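Local structure of 3-polyprenyl-4-hydroxybenzoate decarboxylase and related decarboxylases (Pelotomaculum thermopropionicum, 6H6X) at residues C92-P97 with L222-K226; P101-I107 with A277-R282; D391-D397 with S412-D418. The protein probably decarboxylates aromatic acids with prenylated FMN, and interconverts 2-furoic acid and 2,5-furandicarboxylic acid. The protein carries 8 engineered substitutions. All blocks are in the same frame, centred on the assembly; numbering follows the deposited sequence.

Contact 1 of 3, residues C92-P97 with L222-K226; sequences CRLVSP and LELVK
L224 has its CG anti to the carbonyl carbon (chi1 -58°), which carries CD1 back toward C92. C92 turns SG to the side of its own backbone N (chi1 -66°), and its CB meets L224 CD1 at 3.6 Å. SG is 4.1 Å from both L224 CD1 and L222 CB. C92 CB also rests on the backbone, 3.4 Å from L222 O.

R93 pairs with E223 and L94 with L224, in parallel register. R93 bonds through both its backbone N and its O: the N donates to L222 O, and the O accepts from L224 N. The second bond is nearly straight, 2.9 Å long with 171° at the hydrogen. The next bond, V95 N to L224 O, is weak, with a bent N-H...O.

On the face of L94 and L224, L94 CD1 reaches over the peptide of L224, 3.6 Å from L224 O. R93 and E223 lie on the opposite face, their charged ends not touching. V95 CG2 comes to within 3.9 Å of E223 OE1, and the two side chains cross at a slant. Farther along, V225 CG2 packs on P97 CA.

Strand 93-94 is the outer strand of a small mixed sheet. Strand 223-226 is its middle strand and pairs antiparallel with strand 233-235 through V225 and V234; E223 bonds to A236 just beyond it. Helix 210-217 packs against C92, L222 and L224 through L211, A214 and S215.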
loop_
_atom_site.group_PDB
_atom_site.type_symbol
_atom_site.label_atom_id
_atom_site.label_comp_id
_atom_site.label_asym_id
_atom_site.label_seq_id
_atom_site.Cartn_x
_atom_site.Cartn_y
_atom_site.Cartn_z
ATOM N N CYS B 92 -13.338 -1.121 -39.598
ATOM C CA CYS B 92 -14.130 0.057 -39.265
ATOM C C CYS B 92 -15.044 0.350 -40.435
ATOM O O CYS B 92 -14.765 -0.042 -41.577
ATOM C CB CYS B 92 -13.205 1.259 -39.014
ATOM S SG CYS B 92 -12.160 1.041 -37.556
ATOM N N ARG B 93 -16.123 1.060 -40.136
ATOM C CA ARG B 93 -17.077 1.481 -41.123
ATOM C C ARG B 93 -16.888 2.973 -41.435
ATOM O O ARG B 93 -17.010 3.811 -40.536
ATOM C CB ARG B 93 -18.446 1.248 -40.513
ATOM C CG ARG B 93 -19.631 1.449 -41.463
ATOM C CD ARG B 93 -20.965 1.627 -40.706
ATOM N NE ARG B 93 -22.023 0.755 -41.199
ATOM C CZ ARG B 93 -22.101 -0.562 -40.968
ATOM N NH1 ARG B 93 -21.178 -1.207 -40.243
ATOM N NH2 ARG B 93 -23.122 -1.260 -41.474
ATOM N N LEU B 94 -16.594 3.323 -42.688
ATOM C CA LEU B 94 -16.725 4.681 -43.183
ATOM C C LEU B 94 -18.181 5.113 -43.265
ATOM O O LEU B 94 -19.031 4.360 -43.597
ATOM C CB LEU B 94 -16.035 4.867 -44.509
ATOM C CG LEU B 94 -15.811 6.362 -44.872
ATOM C CD1 LEU B 94 -14.760 6.966 -43.965
ATOM C CD2 LEU B 94 -15.478 6.606 -46.342
ATOM N N VAL B 95 -18.446 6.357 -42.899
ATOM C CA VAL B 95 -19.778 6.871 -42.671
ATOM C C VAL B 95 -19.804 8.238 -43.339
ATOM O O VAL B 95 -18.761 8.803 -43.648
ATOM C CB VAL B 95 -20.015 6.843 -41.150
ATOM C CG1 VAL B 95 -20.280 8.199 -40.505
ATOM C CG2 VAL B 95 -20.936 5.731 -40.739
ATOM N N SER B 96 -20.999 8.733 -43.650
ATOM C CA SER B 96 -21.124 10.006 -44.340
ATOM C C SER B 96 -20.733 11.158 -43.394
ATOM O O SER B 96 -21.041 11.072 -42.214
ATOM C CB SER B 96 -22.582 10.210 -44.813
ATOM O OG SER B 96 -22.859 11.575 -45.061
ATOM N N PRO B 97 -20.097 12.233 -43.924
ATOM C CA PRO B 97 -19.896 13.446 -43.119
ATOM C C PRO B 97 -21.147 14.176 -42.699
ATOM O O PRO B 97 -21.090 14.912 -41.713
ATOM C CB PRO B 97 -19.074 14.381 -44.016
ATOM C CG PRO B 97 -19.052 13.745 -45.344
ATOM C CD PRO B 97 -19.348 12.293 -45.189
ATOM N N LEU B 222 -16.389 0.630 -35.178
ATOM C CA LEU B 222 -16.135 2.032 -34.966
ATOM C C LEU B 222 -16.434 2.765 -36.265
ATOM O O LEU B 222 -16.012 2.342 -37.343
ATOM C CB LEU B 222 -14.676 2.198 -34.549
ATOM C CG LEU B 222 -14.175 3.568 -34.233
ATOM C CD1 LEU B 222 -14.887 4.129 -32.999
ATOM C CD2 LEU B 222 -12.652 3.451 -34.039
ATOM N N GLU B 223 -17.184 3.856 -36.156
ATOM C CA GLU B 223 -17.597 4.632 -37.320
ATOM C C GLU B 223 -16.610 5.769 -37.543
ATOM O O GLU B 223 -16.290 6.481 -36.600
ATOM C CB GLU B 223 -19.046 5.107 -37.151
ATOM C CG GLU B 223 -20.002 3.908 -37.120
ATOM C CD GLU B 223 -21.489 4.227 -37.007
ATOM O OE1 GLU B 223 -21.887 5.421 -36.978
ATOM O OE2 GLU B 223 -22.286 3.248 -36.939
ATOM N N LEU B 224 -16.077 5.859 -38.777
ATOM C CA LEU B 224 -15.097 6.798 -39.167
ATOM C C LEU B 224 -15.647 7.707 -40.224
ATOM O O LEU B 224 -16.602 7.364 -40.921
ATOM C CB LEU B 224 -13.872 6.125 -39.713
ATOM C CG LEU B 224 -13.181 5.164 -38.788
ATOM C CD1 LEU B 224 -11.918 4.617 -39.497
ATOM C CD2 LEU B 224 -12.825 5.814 -37.466
ATOM N N VAL B 225 -15.014 8.868 -40.344
ATOM C CA VAL B 225 -15.326 9.844 -41.361
ATOM C C VAL B 225 -14.024 10.435 -41.912
ATOM O O VAL B 225 -12.994 10.431 -41.224
ATOM C CB VAL B 225 -16.299 10.897 -40.786
ATOM C CG1 VAL B 225 -15.660 11.627 -39.596
ATOM C CG2 VAL B 225 -16.679 11.893 -41.865
ATOM N N LYS B 226 -14.047 10.905 -43.153
ATOM C CA LYS B 226 -12.869 11.508 -43.780
ATOM C C LYS B 226 -12.662 12.892 -43.230
ATOM O O LYS B 226 -13.635 13.597 -42.964
ATOM C CB LYS B 226 -13.041 11.684 -45.296
ATOM C CG LYS B 226 -13.139 10.437 -46.125
ATOM C CD LYS B 226 -11.928 9.521 -46.071
ATOM C CE LYS B 226 -10.778 10.061 -46.844
ATOM N NZ LYS B 226 -9.765 8.955 -46.971
#

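Contact 2 of 3, residues P101-I107 with A277-R282; sequences PVKECII and AVTHRR
H280 lies against C105 and I107, three residues on one face of an antiparallel pair. From H280 CB the ring turns to the position between the backbone N and the carbonyl carbon (chi1 62°). ND1 forms a hydrogen bond to R281 O in its own segment; the modelled distance is very short and doubtful in detail. CE1 is 3.6 Å from both CB and SG of C105. C105 CB sits over one ring face in a CH-pi contact, offset toward the rim. NE2 and CD2 meet I107 CD1, which comes obliquely from the same side as C105.

C105 and H280 exchange two backbone bonds, as do I107 and V278. Between them, I106 and T279 form a non-hydrogen-bonded pair. T279 OG1 donates to V102 O at 2.8 Å from above the carbonyl plane. E104 OE1 takes R282 N at 2.8 Å on its anti lone pair. P101 CB lies over the centre of the R281 guanidinium, whose NH2 is bonded to G237 O.

Strand 105-107 pairs antiparallel with the end of strand 264-280 in the antiparallel sheet of the Rift-related domain. Strand 240-246 bonds T279 through V241, and M116 of helix 113-116 packs on I107, V278 and H280.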
loop_
_atom_site.group_PDB
_atom_site.type_symbol
_atom_site.label_atom_id
_atom_site.label_comp_id
_atom_site.label_asym_id
_atom_site.label_seq_id
_atom_site.Cartn_x
_atom_site.Cartn_y
_atom_site.Cartn_z
ATOM N N PRO B 101 -21.338 13.632 -35.852
ATOM C CA PRO B 101 -21.285 14.732 -34.880
ATOM C C PRO B 101 -20.010 15.601 -34.920
ATOM O O PRO B 101 -20.092 16.829 -34.752
ATOM C CB PRO B 101 -21.470 14.038 -33.566
ATOM C CG PRO B 101 -22.204 12.759 -33.896
ATOM C CD PRO B 101 -21.725 12.347 -35.248
ATOM N N VAL B 102 -18.860 15.009 -35.214
ATOM C CA VAL B 102 -17.616 15.770 -35.214
ATOM C C VAL B 102 -17.486 16.792 -36.363
ATOM O O VAL B 102 -16.519 17.597 -36.389
ATOM C CB VAL B 102 -16.387 14.817 -35.161
ATOM C CG1 VAL B 102 -16.078 14.238 -36.534
ATOM C CG2 VAL B 102 -15.137 15.526 -34.613
ATOM N N LYS B 103 -18.419 16.730 -37.330
ATOM C CA LYS B 103 -18.462 17.662 -38.464
ATOM C C LYS B 103 -19.411 18.864 -38.289
ATOM O O LYS B 103 -19.451 19.719 -39.156
ATOM C CB LYS B 103 -18.838 16.915 -39.745
ATOM C CG LYS B 103 -17.822 15.864 -40.175
ATOM C CD LYS B 103 -16.475 16.457 -40.572
ATOM C CE LYS B 103 -15.703 15.431 -41.388
ATOM N NZ LYS B 103 -14.360 15.893 -41.826
ATOM N N GLU B 104 -20.148 18.917 -37.175
ATOM C CA GLU B 104 -21.086 19.985 -36.893
ATOM C C GLU B 104 -20.485 21.400 -37.060
ATOM O O GLU B 104 -21.092 22.239 -37.722
ATOM C CB GLU B 104 -21.686 19.782 -35.492
ATOM C CG GLU B 104 -22.693 18.630 -35.468
ATOM C CD GLU B 104 -23.079 18.122 -34.085
ATOM O OE1 GLU B 104 -22.676 18.676 -33.036
ATOM O OE2 GLU B 104 -23.809 17.118 -34.045
ATOM N N CYS B 105 -19.300 21.647 -36.493
ATOM C CA CYS B 105 -18.551 22.895 -36.686
ATOM C C CYS B 105 -17.191 22.598 -37.319
ATOM O O CYS B 105 -16.512 21.672 -36.909
ATOM C CB CYS B 105 -18.347 23.612 -35.346
ATOM S SG CYS B 105 -19.827 23.732 -34.316
ATOM N N ILE B 106 -16.791 23.395 -38.301
ATOM C CA ILE B 106 -15.580 23.168 -39.081
ATOM C C ILE B 106 -14.901 24.527 -39.224
ATOM O O ILE B 106 -15.554 25.502 -39.601
ATOM C CB ILE B 106 -15.924 22.592 -40.478
ATOM C CG1 ILE B 106 -16.627 21.227 -40.333
ATOM C CG2 ILE B 106 -14.698 22.511 -41.368
ATOM C CD1 ILE B 106 -17.158 20.633 -41.640
ATOM N N ILE B 107 -13.610 24.595 -38.910
ATOM C CA ILE B 107 -12.853 25.833 -38.945
ATOM C C ILE B 107 -11.626 25.563 -39.778
ATOM O O ILE B 107 -10.856 24.627 -39.491
ATOM C CB ILE B 107 -12.471 26.320 -37.516
ATOM C CG1 ILE B 107 -13.729 26.547 -36.661
ATOM C CG2 ILE B 107 -11.691 27.638 -37.546
ATOM C CD1 ILE B 107 -14.159 25.349 -35.851
ATOM N N ALA B 277 -6.792 22.530 -39.930
ATOM C CA ALA B 277 -8.205 22.620 -39.637
ATOM C C ALA B 277 -8.547 22.016 -38.288
ATOM O O ALA B 277 -7.820 21.186 -37.777
ATOM C CB ALA B 277 -9.018 21.902 -40.722
ATOM N N VAL B 278 -9.701 22.405 -37.766
ATOM C CA VAL B 278 -10.234 21.926 -36.546
ATOM C C VAL B 278 -11.694 21.701 -36.787
ATOM O O VAL B 278 -12.328 22.580 -37.273
ATOM C CB VAL B 278 -10.130 22.980 -35.408
ATOM C CG1 VAL B 278 -10.896 22.522 -34.169
ATOM C CG2 VAL B 278 -8.677 23.263 -35.058
ATOM N N THR B 279 -12.243 20.543 -36.405
ATOM C CA THR B 279 -13.693 20.316 -36.445
ATOM C C THR B 279 -14.126 19.794 -35.117
ATOM O O THR B 279 -13.370 19.113 -34.410
ATOM C CB THR B 279 -14.148 19.323 -37.584
ATOM O OG1 THR B 279 -13.876 17.963 -37.226
ATOM C CG2 THR B 279 -13.416 19.600 -38.895
ATOM N N HIS B 280 -15.356 20.089 -34.755
ATOM C CA HIS B 280 -15.849 19.659 -33.485
ATOM C C HIS B 280 -17.324 19.553 -33.451
ATOM O O HIS B 280 -18.011 20.121 -34.286
ATOM C CB HIS B 280 -15.310 20.545 -32.329
ATOM C CG HIS B 280 -15.702 21.980 -32.386
ATOM N ND1 HIS B 280 -16.906 22.448 -31.896
ATOM C CD2 HIS B 280 -15.028 23.063 -32.836
ATOM C CE1 HIS B 280 -16.959 23.764 -32.070
ATOM N NE2 HIS B 280 -15.836 24.158 -32.656
ATOM N N ARG B 281 -17.814 18.783 -32.490
ATOM C CA ARG B 281 -19.194 18.858 -32.114
ATOM C C ARG B 281 -19.587 20.275 -31.663
ATOM O O ARG B 281 -18.772 21.083 -31.096
ATOM C CB ARG B 281 -19.496 17.955 -30.938
ATOM C CG ARG B 281 -19.533 16.491 -31.248
ATOM C CD ARG B 281 -19.859 15.753 -30.004
ATOM N NE ARG B 281 -19.799 14.333 -30.199
ATOM C CZ ARG B 281 -20.832 13.476 -30.116
ATOM N NH1 ARG B 281 -22.067 13.865 -29.842
ATOM N NH2 ARG B 281 -20.619 12.172 -30.325
ATOM N N ARG B 282 -20.868 20.535 -31.882
ATOM C CA ARG B 282 -21.532 21.671 -31.304
ATOM C C ARG B 282 -21.419 21.488 -29.800
ATOM O O ARG B 282 -21.831 20.441 -29.254
ATOM C CB ARG B 282 -23.015 21.692 -31.730
ATOM C CG ARG B 282 -23.842 22.895 -31.257
ATOM C CD ARG B 282 -25.155 23.030 -32.033
ATOM N NE ARG B 282 -24.911 23.219 -33.476
ATOM C CZ ARG B 282 -25.044 22.293 -34.442
ATOM N NH1 ARG B 282 -25.457 21.031 -34.187
ATOM N NH2 ARG B 282 -24.751 22.639 -35.697
#

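Contact 3 of 3, residues D391-D397 with S412-D418; sequences DVTIFKD and SDKMGID. Engineered in segment 391-397: T393 (natural residue Phe), F395 (natural residue Val). With CA (calcium ion), chain J.
D391 and D418 bring two carboxylates together beside a calcium ion. D391 OD1 and D418 OD2 are 4.1 Å apart, a like-charged pair, and their planes are turned 49° apart. Water 1 bridges them, donating to both oxygens. The calcium beside them probably offsets the negative charge. It is bound by D391 OD2 at 2.8 Å and by the backbone D418 O at 2.9 Å. Water 2 and the backbone oxygens of R385 and T420 also bind it. D391 OD2 also accepts a hydrogen bond from Q387 N.

From this site an antiparallel ladder runs away, starting with D418 N to D391 O. T393 and G416 exchange two backbone bonds, and so do F395 and K414. These strands belong to the mixed sheet of the UbiD C-terminal domain. Strand 392-395 is its outer strand, and strand 414-418 pairs in parallel with strand 362-367 on its other side. On the face of V392, I394, M415 and I417, V392 CG1 meets M415 SD at 3.9 Å. The second subunit packs onto this region, with its I394 on V392 and its P388 on M415.

T393 and F395, on the other face, are engineered residues. T393 OG1 lies 3.6 Å from G416 O. The F395 ring turns its edge toward K414 O and meets F354 of helix 345-356 edge to face.

At the far end, D413 has CG anti to the carbonyl carbon (chi1 -60°), which brings the carboxylate back to the other segment. D413 OD2 receives K396 NZ at 3.2 Å on its syn lone pair, in a salt bridge, and a weak hydrogen bond from G389 N of the second subunit. D413 OD1 accepts D397 N at 2.9 Å on the anti side, 34° out of the carboxylate plane.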
loop_
_atom_site.group_PDB
_atom_site.type_symbol
_atom_site.label_atom_id
_atom_site.label_comp_id
_atom_site.label_asym_id
_atom_site.label_seq_id
_atom_site.Cartn_x
_atom_site.Cartn_y
_atom_site.Cartn_z
ATOM N N ASP B 391 16.508 -16.980 -3.500
ATOM C CA ASP B 391 15.310 -16.582 -4.245
ATOM C C ASP B 391 15.397 -15.283 -5.076
ATOM O O ASP B 391 14.412 -14.893 -5.676
ATOM C CB ASP B 391 14.141 -16.489 -3.237
ATOM C CG ASP B 391 13.709 -17.853 -2.710
ATOM O OD1 ASP B 391 13.847 -18.881 -3.474
ATOM O OD2 ASP B 391 13.171 -17.907 -1.562
ATOM N N VAL B 392 16.561 -14.647 -5.114
ATOM C CA VAL B 392 16.799 -13.390 -5.813
ATOM C C VAL B 392 17.813 -13.582 -6.918
ATOM O O VAL B 392 18.900 -14.027 -6.645
ATOM C CB VAL B 392 17.306 -12.292 -4.893
ATOM C CG1 VAL B 392 17.683 -11.034 -5.660
ATOM C CG2 VAL B 392 16.280 -11.926 -3.848
ATOM N N THR B 393 17.480 -13.196 -8.147
ATOM C CA THR B 393 18.445 -13.090 -9.220
ATOM C C THR B 393 18.543 -11.623 -9.652
ATOM O O THR B 393 17.525 -10.936 -9.777
ATOM C CB THR B 393 17.985 -13.912 -10.435
ATOM O OG1 THR B 393 16.595 -13.560 -10.724
ATOM C CG2 THR B 393 18.036 -15.351 -10.153
ATOM N N ILE B 394 19.766 -11.184 -9.966
ATOM C CA ILE B 394 20.058 -9.876 -10.449
ATOM C C ILE B 394 20.614 -9.925 -11.864
ATOM O O ILE B 394 21.413 -10.826 -12.172
ATOM C CB ILE B 394 21.053 -9.265 -9.497
ATOM C CG1 ILE B 394 20.408 -9.041 -8.147
ATOM C CG2 ILE B 394 21.642 -7.945 -10.051
ATOM C CD1 ILE B 394 21.384 -8.717 -7.031
ATOM N N PHE B 395 20.167 -8.996 -12.739
ATOM C CA PHE B 395 20.751 -8.784 -14.079
ATOM C C PHE B 395 21.446 -7.441 -14.064
ATOM O O PHE B 395 20.819 -6.416 -13.782
ATOM C CB PHE B 395 19.746 -8.928 -15.223
ATOM C CG PHE B 395 19.169 -10.350 -15.350
ATOM C CD1 PHE B 395 18.273 -10.881 -14.382
ATOM C CD2 PHE B 395 19.541 -11.201 -16.413
ATOM C CE1 PHE B 395 17.794 -12.203 -14.472
ATOM C CE2 PHE B 395 19.031 -12.517 -16.507
ATOM C CZ PHE B 395 18.163 -13.018 -15.538
ATOM N N LYS B 396 22.760 -7.463 -14.269
ATOM C CA LYS B 396 23.611 -6.260 -14.242
ATOM C C LYS B 396 23.996 -5.916 -15.710
ATOM O O LYS B 396 24.775 -6.659 -16.294
ATOM C CB LYS B 396 24.805 -6.467 -13.287
ATOM C CG LYS B 396 26.039 -5.605 -13.566
ATOM C CD LYS B 396 26.656 -4.876 -12.359
ATOM C CE LYS B 396 26.952 -3.344 -12.644
ATOM N NZ LYS B 396 25.891 -2.209 -12.717
ATOM N N ASP B 397 23.403 -4.830 -16.248
ATOM C CA ASP B 397 23.545 -4.239 -17.636
ATOM C C ASP B 397 22.372 -4.434 -18.620
ATOM O O ASP B 397 22.545 -4.299 -19.849
ATOM C CB ASP B 397 24.866 -4.610 -18.335
ATOM C CG ASP B 397 26.030 -4.006 -17.673
ATOM O OD1 ASP B 397 25.769 -3.172 -16.760
ATOM O OD2 ASP B 397 27.175 -4.339 -18.084
ATOM N N SER B 412 19.400 -0.654 -18.193
ATOM C CA SER B 412 18.972 -0.938 -16.815
ATOM C C SER B 412 19.321 -2.305 -16.148
ATOM O O SER B 412 19.120 -3.349 -16.686
ATOM C CB SER B 412 17.450 -0.659 -16.700
ATOM O OG SER B 412 16.994 -0.740 -15.356
ATOM N N ASP B 413 19.773 -2.246 -14.916
ATOM C CA ASP B 413 19.816 -3.436 -14.065
ATOM C C ASP B 413 18.382 -3.917 -13.729
ATOM O O ASP B 413 17.469 -3.125 -13.737
ATOM C CB ASP B 413 20.614 -3.185 -12.793
ATOM C CG ASP B 413 22.094 -2.796 -13.053
ATOM O OD1 ASP B 413 22.559 -2.895 -14.198
ATOM O OD2 ASP B 413 22.759 -2.404 -12.071
ATOM N N LYS B 414 18.241 -5.194 -13.423
ATOM C CA LYS B 414 16.955 -5.811 -13.185
ATOM C C LYS B 414 17.098 -6.808 -12.076
ATOM O O LYS B 414 18.210 -7.336 -11.826
ATOM C CB LYS B 414 16.475 -6.605 -14.386
ATOM C CG LYS B 414 16.343 -5.851 -15.692
ATOM C CD LYS B 414 16.064 -6.857 -16.818
ATOM C CE LYS B 414 16.154 -6.287 -18.235
ATOM N NZ LYS B 414 15.776 -4.847 -18.310
ATOM N N MET B 415 15.973 -7.140 -11.449
ATOM C CA MET B 415 15.958 -8.069 -10.340
ATOM C C MET B 415 14.706 -8.935 -10.384
ATOM O O MET B 415 13.585 -8.430 -10.646
ATOM C CB MET B 415 16.016 -7.309 -9.034
ATOM C CG MET B 415 16.072 -8.204 -7.825
ATOM S SD MET B 415 16.556 -7.387 -6.301
ATOM C CE MET B 415 15.448 -6.012 -6.384
ATOM N N GLY B 416 14.858 -10.209 -10.094
ATOM C CA GLY B 416 13.740 -11.164 -9.941
ATOM C C GLY B 416 13.721 -11.755 -8.542
ATOM O O GLY B 416 14.786 -12.063 -7.977
ATOM N N ILE B 417 12.526 -11.863 -7.966
ATOM C CA ILE B 417 12.276 -12.368 -6.635
ATOM C C ILE B 417 11.242 -13.537 -6.670
ATOM O O ILE B 417 10.074 -13.388 -7.152
ATOM C CB ILE B 417 11.759 -11.268 -5.696
ATOM C CG1 ILE B 417 12.808 -10.128 -5.551
ATOM C CG2 ILE B 417 11.483 -11.806 -4.335
ATOM C CD1 ILE B 417 12.336 -8.944 -4.701
ATOM N N ASP B 418 11.636 -14.685 -6.120
ATOM C CA ASP B 418 10.731 -15.864 -6.023
ATOM C C ASP B 418 10.156 -15.899 -4.672
ATOM O O ASP B 418 10.855 -16.252 -3.721
ATOM C CB ASP B 418 11.532 -17.165 -6.187
ATOM C CG ASP B 418 10.636 -18.413 -6.167
ATOM O OD1 ASP B 418 9.437 -18.356 -5.802
ATOM O OD2 ASP B 418 11.183 -19.445 -6.513
HETATM CA CA CA J . 10.603 -18.715 -2.269
HETATM O O HOH W 1 13.873 -19.750 -6.102
HETATM O O HOH W 2 10.749 -21.044 -3.568
#

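In the fold
Contacts 1 and 2 are neighbours, with centres about 15 Å apart, and both lie in the Rift-related domain. K103 of contact 2 joins them: its NZ probably bonds to K226 O of contact 1 at 2.7 Å. V225 also packs on V102 and K103. Their segments alternate along the chain. Contact 1 is the nearer to the metal site of the cofactor pocket; the C92 side chain is about 14 Å from the manganese ion. Contact 2 lies away from the ligand and metal sites. Contact 3 is in the C-terminal domain, its centre about 48 Å from that of contact 1 and about 52 Å from that of contact 2. It holds the separate calcium site and touches the second subunit.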